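Local coordinates for subtilisin-like protein (PDB 3ZXY) that probably acts as a subtilisin-like serine endopeptidase in patellamide processing, represented by its protease domain with the predicted nucleophile replaced, at residues Val161-Ala166 with Ser181-Gln186; Val12-Gly17 with Gly76-Ile81; Pro68-Gln73 with Thr214-Gly219. The protein carries 1 engineered substitution. All coordinates share one frame; numbering follows the deposited sequence.

Interaction 1 of 3, residues Val161-Ala166 with Ser181-Gln186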
loop_
_atom_site.group_PDB
_atom_site.type_symbol
_atom_site.label_atom_id
_atom_site.label_comp_id
_atom_site.label_asym_id
_atom_site.label_seq_id
_atom_site.Cartn_x
_atom_site.Cartn_y
_atom_site.Cartn_z
ATOM N N VAL A 161 0.169 -10.019 6.631
ATOM C CA VAL A 161 -0.206 -8.825 5.892
ATOM C C VAL A 161 -0.329 -7.660 6.865
ATOM O O VAL A 161 -0.622 -7.856 8.050
ATOM C CB VAL A 161 -1.508 -9.064 5.107
ATOM C CG1 VAL A 161 -1.972 -7.808 4.374
ATOM C CG2 VAL A 161 -1.257 -10.213 4.113
ATOM N N LEU A 162 -0.050 -6.470 6.374
ATOM C CA LEU A 162 -0.344 -5.236 7.097
ATOM C C LEU A 162 -1.601 -4.628 6.491
ATOM O O LEU A 162 -1.586 -4.178 5.340
ATOM C CB LEU A 162 0.835 -4.262 6.998
ATOM C CG LEU A 162 0.703 -2.925 7.724
ATOM C CD1 LEU A 162 0.290 -3.112 9.176
ATOM C CD2 LEU A 162 2.019 -2.150 7.620
ATOM N N ALA A 163 -2.699 -4.678 7.241
ATOM C CA ALA A 163 -3.968 -4.124 6.816
ATOM C C ALA A 163 -4.023 -2.644 7.148
ATOM O O ALA A 163 -3.486 -2.203 8.188
ATOM C CB ALA A 163 -5.106 -4.860 7.517
ATOM N N VAL A 164 -4.678 -1.858 6.294
ATOM C CA VAL A 164 -4.718 -0.419 6.493
ATOM C C VAL A 164 -6.150 0.094 6.424
ATOM O O VAL A 164 -6.838 -0.060 5.403
ATOM C CB VAL A 164 -3.841 0.334 5.470
ATOM C CG1 VAL A 164 -3.852 1.837 5.740
ATOM C CG2 VAL A 164 -2.411 -0.216 5.445
ATOM N N GLY A 165 -6.582 0.691 7.525
ATOM C CA GLY A 165 -7.844 1.431 7.587
ATOM C C GLY A 165 -7.620 2.921 7.454
ATOM O O GLY A 165 -6.481 3.381 7.407
ATOM N N ALA A 166 -8.727 3.674 7.417
ATOM C CA ALA A 166 -8.699 5.110 7.170
ATOM C C ALA A 166 -9.121 5.924 8.380
ATOM O O ALA A 166 -10.117 5.600 9.048
ATOM C CB ALA A 166 -9.595 5.461 5.971
ATOM N N SER A 181 -12.056 -8.503 13.402
ATOM C CA SER A 181 -11.156 -8.890 14.527
ATOM C C SER A 181 -9.693 -8.975 14.137
ATOM O O SER A 181 -8.834 -8.542 14.879
ATOM C CB SER A 181 -11.575 -10.202 15.171
ATOM O OG SER A 181 -11.579 -11.241 14.220
ATOM N N THR A 182 -9.401 -9.532 12.969
ATOM C CA THR A 182 -8.005 -9.731 12.569
ATOM C C THR A 182 -7.270 -8.426 12.415
ATOM O O THR A 182 -6.054 -8.363 12.626
ATOM C CB THR A 182 -7.948 -10.549 11.270
ATOM O OG1 THR A 182 -8.681 -11.757 11.492
ATOM C CG2 THR A 182 -6.463 -10.856 10.837
ATOM N N TYR A 183 -8.001 -7.372 12.083
ATOM C CA TYR A 183 -7.398 -6.053 11.946
ATOM C C TYR A 183 -6.972 -5.454 13.285
ATOM O O TYR A 183 -6.168 -4.529 13.295
ATOM C CB TYR A 183 -8.374 -5.110 11.294
ATOM C CG TYR A 183 -8.804 -5.412 9.874
ATOM C CD1 TYR A 183 -8.072 -6.246 9.034
ATOM C CD2 TYR A 183 -9.932 -4.811 9.353
ATOM C CE1 TYR A 183 -8.469 -6.464 7.736
ATOM C CE2 TYR A 183 -10.344 -5.027 8.054
ATOM C CZ TYR A 183 -9.608 -5.846 7.236
ATOM O OH TYR A 183 -9.995 -6.044 5.915
ATOM N N GLU A 184 -7.498 -5.932 14.402
ATOM C CA GLU A 184 -7.045 -5.441 15.705
ATOM C C GLU A 184 -5.601 -5.858 15.937
ATOM O O GLU A 184 -4.883 -5.208 16.713
ATOM C CB GLU A 184 -7.950 -5.978 16.807
ATOM C CG GLU A 184 -7.859 -5.276 18.155
ATOM C CD GLU A 184 -8.785 -5.921 19.186
ATOM O OE1 GLU A 184 -10.010 -6.055 18.901
ATOM O OE2 GLU A 184 -8.301 -6.282 20.290
ATOM N N GLN A 185 -5.175 -6.948 15.300
ATOM C CA GLN A 185 -3.815 -7.455 15.474
ATOM C C GLN A 185 -2.875 -6.972 14.391
ATOM O O GLN A 185 -1.683 -6.787 14.650
ATOM C CB GLN A 185 -3.771 -8.993 15.500
ATOM C CG GLN A 185 -4.337 -9.596 16.778
ATOM C CD GLN A 185 -5.844 -9.808 16.734
ATOM O OE1 GLN A 185 -6.372 -10.454 15.818
ATOM N NE2 GLN A 185 -6.540 -9.316 17.762
ATOM N N GLN A 186 -3.377 -6.816 13.166
ATOM C CA GLN A 186 -2.492 -6.507 12.045
ATOM C C GLN A 186 -2.900 -5.312 11.207
ATOM O O GLN A 186 -2.371 -5.113 10.104
ATOM C CB GLN A 186 -2.271 -7.744 11.174
ATOM C CG GLN A 186 -3.467 -8.200 10.354
ATOM C CD GLN A 186 -3.204 -9.520 9.655
ATOM O OE1 GLN A 186 -2.670 -10.450 10.271
ATOM N NE2 GLN A 186 -3.595 -9.620 8.397
#
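Ala-163 and Gln-186 meet where a beta-alpha-beta unit of the subtilase fold runs from its short helix, 181-186, toward the edge strand 187-191. The helix lies crosswise to strand 162-166, at 107° between their directions, and the carbonyl of Gln-186 already takes part in the sheet: Ala-163 N gives its hydrogen to Gln-186 O at 2.9 Å, with 153° at the hydrogen and the donor tilted out of the carbonyl plane. Just beyond, Ala-163 bonds through its backbone to Ile-188, so the parallel pairing carries on from this bond.

The tight part of the contact is led by Gln-186. It puts CG between its own N and carbonyl carbon (chi1 71°) and then extends, which carries the amide alongside Val-161, NE2 3.9 Å from Val-161 CB. Leu-162 CD1 reaches Gln-186 O, at 3.5 Å. The CB of Ala-163 rests obliquely against one side of the Tyr-183 ring, 3.6 Å from CD1 and 3.7 Å from CE1, while the phenol oxygen runs on to Ala-144 O and His-153 N.

The other flank of the helix is loose: Ser-181, Glu-184 and Gln-185 turn to solvent and leave the strand alone. On the buried side, by contrast, Gln-186 NE2 is gripped by Ala-156 O and Leu-158 O, and Val-161 O bonds to Arg-241 NE. Toward Gln-186, Val-161 O only packs, 3.5 Å from CD, the angle to NE2 being too poor for a bond.

Interaction 2 of 3, residues Val12-Gly17 with Gly76-Ile81; sequences VAILDG and GLIVPI
Ile-14 and Ile-78 stand side by side on neighbouring parallel strands and point the same way: their register puts both on one face, and like torsions (chi1 -55° and -54°) turn each CG1 anti to the carbonyl carbon. Ile-14 nevertheless leads away from its partner at its tip, whereas Ile-78 leans in, bringing CD1 to 4.0 Å from Ile-14 CG1. On this face, shared with Val-12 and Asp-16, Ile-14 is covered by Ile-59 and Phe-60 of helix 47-60.

Through the sheet, the opposite face repeats the scheme with different shapes. Leu-15 lies alongside Val-79, its CD1 touching Val-79 CB at 3.7 Å. Its CB is met by another neighbour, Ile-81 CD1, at 3.8 Å; Ile-81 can reach it because its CG1 stands between N and carbonyl carbon (chi1 56°). Ala-13, smaller, sets CB beside Leu-77 CB, and helix 91-103 packs on this face through Ile-98 and Ala-101.

Between the two layers the backbones are laced by alternating bonds. Ile-14 supplies both of its backbone groups: N to Leu-77 O at 2.8 Å, O to Val-79 N at 2.9 Å. Further on, Ile-81 N closes on Asp-16 O at 2.8 Å, which ties the backbone of Asp-16 to 76-81. Asp-16 OD1 accepts from Gly-17 N at 2.7 Å and also bonds His-51 ND1. This is as expected for the Asp-His pair of the subtilase triad, to which both residues are predicted to belong; the third position, Ala-211, is altered here.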
loop_
_atom_site.group_PDB
_atom_site.type_symbol
_atom_site.label_atom_id
_atom_site.label_comp_id
_atom_site.label_asym_id
_atom_site.label_seq_id
_atom_site.Cartn_x
_atom_site.Cartn_y
_atom_site.Cartn_z
ATOM N N VAL A 12 9.180 -1.126 -4.529
ATOM C CA VAL A 12 7.787 -1.097 -4.095
ATOM C C VAL A 12 6.927 -1.408 -5.315
ATOM O O VAL A 12 6.989 -0.694 -6.314
ATOM C CB VAL A 12 7.399 0.284 -3.555
ATOM C CG1 VAL A 12 5.959 0.294 -3.080
ATOM C CG2 VAL A 12 8.357 0.722 -2.460
ATOM N N ALA A 13 6.147 -2.478 -5.233
ATOM C CA ALA A 13 5.233 -2.860 -6.312
ATOM C C ALA A 13 3.845 -2.309 -6.040
ATOM O O ALA A 13 3.373 -2.357 -4.896
ATOM C CB ALA A 13 5.174 -4.363 -6.448
ATOM N N ILE A 14 3.218 -1.772 -7.082
ATOM C CA ILE A 14 1.851 -1.279 -7.033
ATOM C C ILE A 14 1.034 -2.261 -7.864
ATOM O O ILE A 14 1.210 -2.342 -9.074
ATOM C CB ILE A 14 1.724 0.123 -7.673
ATOM C CG1 ILE A 14 2.691 1.114 -7.025
ATOM C CG2 ILE A 14 0.270 0.614 -7.611
ATOM C CD1 ILE A 14 2.434 1.367 -5.560
ATOM N N LEU A 15 0.131 -2.997 -7.211
ATOM C CA LEU A 15 -0.763 -3.922 -7.882
ATOM C C LEU A 15 -2.115 -3.245 -7.892
ATOM O O LEU A 15 -2.851 -3.269 -6.905
ATOM C CB LEU A 15 -0.827 -5.256 -7.137
ATOM C CG LEU A 15 0.300 -6.243 -7.457
ATOM C CD1 LEU A 15 1.700 -5.677 -7.243
ATOM C CD2 LEU A 15 0.086 -7.499 -6.622
ATOM N N ASP A 16 -2.433 -2.606 -8.998
ATOM C CA ASP A 16 -3.608 -1.764 -9.059
ATOM C C ASP A 16 -4.080 -1.703 -10.507
ATOM O O ASP A 16 -3.855 -2.627 -11.286
ATOM C CB ASP A 16 -3.288 -0.368 -8.477
ATOM C CG ASP A 16 -4.494 0.278 -7.824
ATOM O OD1 ASP A 16 -5.402 0.699 -8.557
ATOM O OD2 ASP A 16 -4.552 0.349 -6.573
ATOM N N GLY A 17 -4.744 -0.623 -10.860
ATOM C CA GLY A 17 -5.054 -0.387 -12.258
ATOM C C GLY A 17 -3.862 0.143 -13.016
ATOM O O GLY A 17 -2.777 0.342 -12.459
ATOM N N GLY A 76 9.915 1.785 -8.381
ATOM C CA GLY A 76 8.524 1.366 -8.470
ATOM C C GLY A 76 8.355 0.256 -9.492
ATOM O O GLY A 76 8.905 0.327 -10.605
ATOM N N LEU A 77 7.611 -0.775 -9.098
ATOM C CA LEU A 77 7.241 -1.878 -9.975
ATOM C C LEU A 77 5.740 -1.800 -10.175
ATOM O O LEU A 77 4.946 -1.998 -9.229
ATOM C CB LEU A 77 7.655 -3.233 -9.398
ATOM C CG LEU A 77 9.129 -3.428 -9.049
ATOM C CD1 LEU A 77 9.308 -4.766 -8.349
ATOM C CD2 LEU A 77 10.005 -3.314 -10.299
ATOM N N ILE A 78 5.330 -1.450 -11.388
ATOM C CA ILE A 78 3.907 -1.298 -11.671
ATOM C C ILE A 78 3.389 -2.609 -12.259
ATOM O O ILE A 78 3.854 -3.042 -13.314
ATOM C CB ILE A 78 3.620 -0.148 -12.659
ATOM C CG1 ILE A 78 4.240 1.183 -12.195
ATOM C CG2 ILE A 78 2.127 -0.027 -12.903
ATOM C CD1 ILE A 78 4.017 1.542 -10.757
ATOM N N VAL A 79 2.427 -3.229 -11.571
ATOM C CA VAL A 79 1.918 -4.550 -11.953
ATOM C C VAL A 79 0.405 -4.431 -12.089
ATOM O O VAL A 79 -0.344 -4.679 -11.133
ATOM C CB VAL A 79 2.309 -5.643 -10.920
ATOM C CG1 VAL A 79 1.883 -7.035 -11.405
ATOM C CG2 VAL A 79 3.814 -5.618 -10.657
ATOM N N PRO A 80 -0.067 -4.016 -13.277
ATOM C CA PRO A 80 -1.507 -3.787 -13.375
ATOM C C PRO A 80 -2.298 -5.098 -13.327
ATOM O O PRO A 80 -2.030 -6.049 -14.083
ATOM C CB PRO A 80 -1.665 -3.026 -14.700
ATOM C CG PRO A 80 -0.316 -2.498 -15.003
ATOM C CD PRO A 80 0.637 -3.529 -14.472
ATOM N N ILE A 81 -3.244 -5.138 -12.392
ATOM C CA ILE A 81 -4.108 -6.285 -12.186
ATOM C C ILE A 81 -5.570 -5.881 -12.300
ATOM O O ILE A 81 -6.378 -6.690 -12.736
ATOM C CB ILE A 81 -3.863 -6.978 -10.825
ATOM C CG1 ILE A 81 -4.009 -5.998 -9.652
ATOM C CG2 ILE A 81 -2.467 -7.584 -10.785
ATOM C CD1 ILE A 81 -4.165 -6.660 -8.294
#

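Interaction 3 of 3, residues Pro68-Gln73 with Thr214-Gly219; sequences PGIAPQ and TPIVSG
Ile-70 and Gly-219 bring their backbones within 5.3 Å, CA to CA, where the irregular chain 68-73 passes against one side of helix 214-219. The helix is kinked at Pro-215, whose N makes no bond to the preceding turn, but regular pairing resumes at once, with Gly-219 N bonded to Pro-215 O at 2.8 Å.

As a worked case of one side chain bridging a helical turn, Ile-70 does nearly all the touching. Its CB is directed at the helix and its two branches divide the work. The CG2 branch, anti to the backbone N, comes down on the bare backbone of Gly-219, 3.5 Å from C and 3.7 Å from CA; the glycine has no side chain to stand in between. The longer branch swings CG1 anti to the carbonyl carbon (chi1 -67°) and extends to CD1, which lodges by Ile-216. There it lies 3.5 Å from Ile-216 CA, closer than ordinary carbon contact, and 3.8 Å from Ile-216 CG2. Since Ile-216 and Gly-219 are three residues apart, the two branches span adjacent levels of one helix face. Ala-71 adds a lighter touch, its CB 4.0 Å from Gly-219 O. The meeting is wholly apolar in its side chains.

The loop is itself held to the end of helix 47-60, since Ile-70 and Ala-71 make backbone bonds to Ile-58 and Ile-59. Those two isoleucines also pack on Pro-215. Elsewhere on the helix, Val-217 touches Val-141 of strand 139-143 and Ser-218 OG bonds to Asn-110 OD1 of strand 108-111, so this part of helix 210-230 has the 68-73 loop on one face and two strands of the central parallel sheet against its other residues.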
loop_
_atom_site.group_PDB
_atom_site.type_symbol
_atom_site.label_atom_id
_atom_site.label_comp_id
_atom_site.label_asym_id
_atom_site.label_seq_id
_atom_site.Cartn_x
_atom_site.Cartn_y
_atom_site.Cartn_z
ATOM N N PRO A 68 3.410 15.637 -4.651
ATOM C CA PRO A 68 4.621 15.175 -3.963
ATOM C C PRO A 68 4.357 13.822 -3.317
ATOM O O PRO A 68 3.404 13.673 -2.563
ATOM C CB PRO A 68 4.885 16.263 -2.922
ATOM C CG PRO A 68 4.178 17.460 -3.412
ATOM C CD PRO A 68 3.005 16.987 -4.218
ATOM N N GLY A 69 5.192 12.847 -3.634
ATOM C CA GLY A 69 5.024 11.490 -3.133
ATOM C C GLY A 69 5.821 11.266 -1.867
ATOM O O GLY A 69 6.669 12.063 -1.498
ATOM N N ILE A 70 5.531 10.152 -1.212
ATOM C CA ILE A 70 6.174 9.803 0.049
ATOM C C ILE A 70 7.567 9.200 -0.116
ATOM O O ILE A 70 8.465 9.473 0.693
ATOM C CB ILE A 70 5.263 8.848 0.832
ATOM C CG1 ILE A 70 3.991 9.590 1.252
ATOM C CG2 ILE A 70 5.979 8.242 2.039
ATOM C CD1 ILE A 70 2.889 8.673 1.730
ATOM N N ALA A 71 7.773 8.402 -1.166
ATOM C CA ALA A 71 9.048 7.719 -1.355
ATOM C C ALA A 71 9.470 7.850 -2.807
ATOM O O ALA A 71 9.637 6.865 -3.513
ATOM C CB ALA A 71 8.941 6.254 -0.911
ATOM N N PRO A 72 9.674 9.099 -3.249
ATOM C CA PRO A 72 9.898 9.356 -4.664
ATOM C C PRO A 72 11.163 8.745 -5.237
ATOM O O PRO A 72 11.259 8.617 -6.456
ATOM C CB PRO A 72 9.987 10.889 -4.734
ATOM C CG PRO A 72 10.367 11.318 -3.363
ATOM C CD PRO A 72 9.658 10.346 -2.467
ATOM N N GLN A 73 12.145 8.419 -4.395
ATOM C CA GLN A 73 13.398 7.849 -4.885
ATOM C C GLN A 73 13.452 6.324 -4.871
ATOM O O GLN A 73 14.413 5.738 -5.356
ATOM C CB GLN A 73 14.576 8.424 -4.102
ATOM C CG GLN A 73 14.860 9.855 -4.490
ATOM C CD GLN A 73 16.128 10.389 -3.867
ATOM O OE1 GLN A 73 16.985 9.624 -3.414
ATOM N NE2 GLN A 73 16.258 11.707 -3.842
ATOM N N THR A 214 -3.801 3.143 2.205
ATOM C CA THR A 214 -2.880 2.024 2.002
ATOM C C THR A 214 -1.504 2.470 1.456
ATOM O O THR A 214 -0.487 2.114 2.041
ATOM C CB THR A 214 -3.559 0.924 1.157
ATOM O OG1 THR A 214 -4.679 0.418 1.888
ATOM C CG2 THR A 214 -2.621 -0.231 0.849
ATOM N N PRO A 215 -1.456 3.252 0.355
ATOM C CA PRO A 215 -0.156 3.684 -0.175
ATOM C C PRO A 215 0.617 4.620 0.728
ATOM O O PRO A 215 1.849 4.707 0.602
ATOM C CB PRO A 215 -0.506 4.327 -1.523
ATOM C CG PRO A 215 -1.944 4.669 -1.409
ATOM C CD PRO A 215 -2.550 3.596 -0.571
ATOM N N ILE A 216 -0.060 5.322 1.629
ATOM C CA ILE A 216 0.651 6.134 2.606
ATOM C C ILE A 216 1.480 5.208 3.482
ATOM O O ILE A 216 2.667 5.450 3.743
ATOM C CB ILE A 216 -0.298 7.005 3.437
ATOM C CG1 ILE A 216 -0.958 8.055 2.525
ATOM C CG2 ILE A 216 0.484 7.705 4.558
ATOM C CD1 ILE A 216 -1.995 8.906 3.187
ATOM N N VAL A 217 0.868 4.132 3.959
ATOM C CA VAL A 217 1.601 3.140 4.756
ATOM C C VAL A 217 2.694 2.447 3.937
ATOM O O VAL A 217 3.809 2.264 4.426
ATOM C CB VAL A 217 0.631 2.117 5.401
ATOM C CG1 VAL A 217 1.393 0.986 6.087
ATOM C CG2 VAL A 217 -0.329 2.825 6.358
ATOM N N SER A 218 2.417 2.075 2.687
ATOM C CA SER A 218 3.447 1.464 1.844
ATOM C C SER A 218 4.637 2.404 1.671
ATOM O O SER A 218 5.794 1.975 1.739
ATOM C CB SER A 218 2.876 1.120 0.490
ATOM O OG SER A 218 1.930 0.071 0.641
ATOM N N GLY A 219 4.348 3.682 1.457
ATOM C CA GLY A 219 5.407 4.689 1.334
ATOM C C GLY A 219 6.255 4.821 2.582
ATOM O O GLY A 219 7.506 4.835 2.507
#

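In the fold
From the N terminus, strand 11-16 opens interaction 2, which closes when the chain returns, by way of helix 47-60, to strand 75-80 as its sheet neighbour. Before that return, 68-73 has opened interaction 3, closed only at 214-219, so these two contacts cross. Interaction 1 closes a short loop between 161-166 and 181-186, nested inside that of interaction 3 and in series with interaction 2. Interactions 1 and 2 serve different parts of one parallel sheet, their centres about 21 Å apart. Helix 210-230 brings interactions 1 and 3 together: Leu-162 CD2 meets Val-217 CG1 at 3.5 Å.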